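Local coordinates for transcriptional regulator PA3341 (Pseudomonas aeruginosa, PDB 2FBH), which probably binds DNA through a winged helix-turn-helix domain of the MarR family and so regulates transcription, at the interface of chains A and B. Sequence-based numbering; all coordinates share one arbitrary frame. Chains: chain A/B, transcriptional regulator PA3341.

Contact 1: the interface of chains A and B. Residues chain A 15, 136, 139, 143; chain B 15, 18-19, 22.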
# COMPACT_ATOMS: atom_id res chain seq x y z
N LEU A 15 3.88 -2.67 8.67
CA LEU A 15 3.56 -3.45 7.50
C LEU A 15 3.37 -2.55 6.27
O LEU A 15 3.89 -2.81 5.20
CB LEU A 15 2.27 -4.28 7.78
CG LEU A 15 1.60 -4.98 6.66
CD1 LEU A 15 2.62 -5.96 6.12
CD2 LEU A 15 0.41 -5.77 7.28
N LEU A 136 1.24 -13.18 8.37
CA LEU A 136 0.49 -12.39 7.38
C LEU A 136 -0.77 -13.10 6.84
O LEU A 136 -1.81 -12.47 6.69
CB LEU A 136 1.39 -12.08 6.15
CG LEU A 136 2.55 -11.14 6.57
CD1 LEU A 136 3.49 -10.93 5.35
CD2 LEU A 136 2.24 -9.82 7.22
N ILE A 139 -3.49 -12.81 9.46
CA ILE A 139 -4.04 -11.42 9.46
C ILE A 139 -4.99 -11.29 8.29
O ILE A 139 -6.13 -10.80 8.39
CB ILE A 139 -2.87 -10.37 9.40
CG1 ILE A 139 -2.03 -10.40 10.74
CG2 ILE A 139 -3.47 -8.96 9.04
CD1 ILE A 139 -0.70 -9.62 10.61
N LEU A 143 -9.06 -10.64 8.30
CA LEU A 143 -9.70 -9.51 7.58
C LEU A 143 -10.75 -10.00 6.62
O LEU A 143 -11.75 -9.32 6.43
CB LEU A 143 -8.66 -8.66 6.84
CG LEU A 143 -7.92 -7.75 7.82
CD1 LEU A 143 -6.51 -7.36 7.33
CD2 LEU A 143 -8.74 -6.49 8.06
N LEU B 15 2.56 -9.44 1.28
CA LEU B 15 2.69 -8.30 2.16
C LEU B 15 1.78 -7.14 1.70
O LEU B 15 1.08 -6.53 2.49
CB LEU B 15 4.18 -7.85 2.20
CG LEU B 15 4.54 -6.56 2.83
CD1 LEU B 15 4.10 -6.69 4.28
CD2 LEU B 15 6.09 -6.46 2.77
N THR B 18 -1.99 -7.93 2.36
CA THR B 18 -2.33 -7.91 3.76
C THR B 18 -2.42 -6.45 4.22
O THR B 18 -3.36 -6.07 4.89
CB THR B 18 -1.25 -8.65 4.60
OG1 THR B 18 -1.11 -10.00 4.13
CG2 THR B 18 -1.73 -8.70 6.06
N SER B 19 -1.43 -5.64 3.81
CA SER B 19 -1.43 -4.20 4.10
C SER B 19 -2.69 -3.53 3.49
O SER B 19 -3.32 -2.76 4.19
CB SER B 19 -0.15 -3.54 3.65
OG SER B 19 -0.17 -2.20 4.25
N TRP B 22 -5.78 -4.44 5.50
CA TRP B 22 -5.85 -3.81 6.81
C TRP B 22 -6.25 -2.33 6.63
O TRP B 22 -7.17 -1.81 7.29
CB TRP B 22 -4.49 -3.93 7.48
CG TRP B 22 -4.39 -3.49 8.87
CD1 TRP B 22 -5.05 -2.47 9.48
CD2 TRP B 22 -3.49 -4.02 9.81
NE1 TRP B 22 -4.62 -2.31 10.80
CE2 TRP B 22 -3.66 -3.28 11.02
CE3 TRP B 22 -2.54 -5.05 9.74
CZ2 TRP B 22 -2.97 -3.56 12.18
CZ3 TRP B 22 -1.80 -5.33 10.95
CH2 TRP B 22 -2.02 -4.58 12.12
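A:Leu15 and B:Thr18 meet where the two subunits of this MarR-family regulator interlock, the first helix of chain B (11-29) lying against the first and last helices (11-29 and 126-144) of chain A. The firm packing gathers round the methyl of B:Thr18. Its CG2 points away from the backbone N and pushes against the gamma-methyl of A:Ile139, with CG2 to CG2 at 3.5 Å, a close fit for two methyls. From another direction CD2 of A:Leu15 reaches the same methyl at 3.8 Å, crossing the threonine at about a right angle. Leucine suits this place because its two branches divide the work: with CG anti to the backbone N (chi1 169°), CD2 takes the threonine and the tryptophan while CD1 turns towards B:Leu15. The two leucines slide past each other in opposite directions near the two-fold, although their modelled CD1 approach is too short to be trusted. B:Ser19, whose small side chain suits a close approach of the helices, places its CB 3.8 Å from CG of A:Leu15. B:Trp22 offers the benzo part of its indole, whose CE3 lies 3.9 Å from CD2 of A:Leu15 and 4.1 Å from CG2 of A:Ile139. The fit slackens towards A:Leu136, whose carbonyl O stands 3.6 Å from OG1 of B:Thr18, farther than a hydrogen bond. At the other end A:Leu143 hides little surface; its CD1 rests against the backbone of B:Trp22, 3.6 Å from CA, rather than against the ring.

Contact 2: the interface of chains A and B. Residues chain A 11, 132, 135-136, 139; chain B 121, 124, 132-133.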
# COMPACT_ATOMS: atom_id res chain seq x y z
N PHE A 11 1.87 -1.95 14.55
CA PHE A 11 2.16 -3.06 13.69
C PHE A 11 1.65 -2.78 12.28
O PHE A 11 2.34 -3.14 11.29
CB PHE A 11 1.38 -4.25 14.26
CG PHE A 11 1.70 -5.55 13.58
CD1 PHE A 11 2.45 -6.51 14.23
CD2 PHE A 11 1.20 -5.84 12.34
CE1 PHE A 11 2.71 -7.72 13.60
CE2 PHE A 11 1.49 -7.04 11.71
CZ PHE A 11 2.25 -7.96 12.35
N CYS A 132 6.93 -15.61 9.02
CA CYS A 132 6.40 -14.26 8.69
C CYS A 132 5.17 -14.43 7.76
O CYS A 132 4.16 -13.84 7.97
CB CYS A 132 7.50 -13.46 7.97
SG CYS A 132 6.91 -11.88 7.31
N VAL A 135 2.07 -15.62 9.70
CA VAL A 135 1.45 -14.48 10.44
C VAL A 135 0.62 -13.62 9.49
O VAL A 135 -0.53 -13.32 9.76
CB VAL A 135 2.49 -13.63 11.18
CG1 VAL A 135 1.80 -12.39 11.82
CG2 VAL A 135 3.08 -14.56 12.34
N LEU A 136 1.24 -13.18 8.37
CA LEU A 136 0.49 -12.39 7.38
C LEU A 136 -0.77 -13.10 6.84
O LEU A 136 -1.81 -12.47 6.69
CB LEU A 136 1.39 -12.08 6.15
CG LEU A 136 2.55 -11.14 6.57
CD1 LEU A 136 3.49 -10.93 5.35
CD2 LEU A 136 2.24 -9.82 7.22
N ILE A 139 -3.49 -12.81 9.46
CA ILE A 139 -4.04 -11.42 9.46
C ILE A 139 -4.99 -11.29 8.29
O ILE A 139 -6.13 -10.80 8.39
CB ILE A 139 -2.87 -10.37 9.40
CG1 ILE A 139 -2.03 -10.40 10.74
CG2 ILE A 139 -3.47 -8.96 9.04
CD1 ILE A 139 -0.70 -9.62 10.61
N LEU B 121 -5.14 -9.08 14.79
CA LEU B 121 -4.11 -9.89 15.52
C LEU B 121 -4.72 -11.07 16.22
O LEU B 121 -3.99 -11.83 16.89
CB LEU B 121 -3.30 -9.03 16.48
CG LEU B 121 -2.49 -8.01 15.62
CD1 LEU B 121 -1.78 -7.05 16.54
CD2 LEU B 121 -1.54 -8.64 14.46
N ILE B 124 -3.03 -14.66 16.90
CA ILE B 124 -1.56 -14.63 16.59
C ILE B 124 -0.83 -14.39 17.91
O ILE B 124 -1.10 -13.43 18.63
CB ILE B 124 -1.29 -13.47 15.57
CG1 ILE B 124 -2.04 -13.84 14.25
CG2 ILE B 124 0.27 -13.33 15.27
CD1 ILE B 124 -2.07 -12.70 13.34
N CYS B 132 7.57 -11.67 13.41
CA CYS B 132 7.07 -11.07 12.14
C CYS B 132 7.62 -9.63 12.02
O CYS B 132 8.11 -9.24 11.01
CB CYS B 132 5.53 -11.04 12.18
SG CYS B 132 4.79 -10.14 10.80
N GLN B 133 7.53 -8.85 13.09
CA GLN B 133 8.06 -7.50 13.09
C GLN B 133 9.53 -7.44 12.82
O GLN B 133 9.95 -6.57 12.04
CB GLN B 133 7.74 -6.82 14.39
CG GLN B 133 6.24 -6.57 14.51
CD GLN B 133 5.91 -6.22 16.02
OE1 GLN B 133 6.69 -6.53 16.93
NE2 GLN B 133 4.79 -5.63 16.26
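Part of a two-fold symmetric interface, this mostly apolar patch probably belongs to the dimer contact typical of the MarR family, and it ties helix 126-144 and the start of helix 11-29 of chain A to the C-terminal region of chain B. The ring of A:Phe11 is held from more than one direction. CD2 of B:Leu121 sits over the centre of one face, 4.2 Å above the plane, while B:Gln133 comes from the opposite side of the ring, obliquely and beyond the CD1-CE1 bond. The glutamine suits this border because its aliphatic part touches the ring, CG lying 3.8 Å from CD1 of A:Phe11, while its amide, tilted 40° to the ring plane, brings NE2 near the same carbon. At the far end of the ring, CZ of A:Phe11 meets SG of B:Cys132 at 3.7 Å. That thiol points away from its own backbone N (chi1 172°), which turns it to touch both the phenylalanine and CG1 of A:Val135, 3.9 Å away. Compact and polarisable, cysteine fits between helices; its SG remains 4.4 Å from SG of A:Cys132, so no disulfide joins the chains here. Beta-branched A:Val135 also turns CG1 to CG2 of B:Ile124 at 3.9 Å. The other arm of B:Ile124 ends in CD1, which presses tightly on CG1 of A:Ile139 at 3.5 Å, the two side chains crossing nearly at right angles. B:Leu121 instead lies alongside A:Ile139, pointing the same way.

Contact 1 and contact 2 are neighbouring stretches of the same A-B interface, probably that of the MarR-type dimer, the centres of their C-alpha atoms about 8 Å apart. Both draw on helices 11-29 and 126-144 of chain A. Of the shared residues, A:Ile139 is the working link, CG2 serving contact 1 and CG1 and CD1 contact 2, whereas A:Leu136 adds little to contact 2. Because the interface is two-fold symmetric, both patches recur with the chains exchanged. The terminal helices of both subunits thus pack together over adjoining patches, which could set the spacing of the two DNA-binding domains.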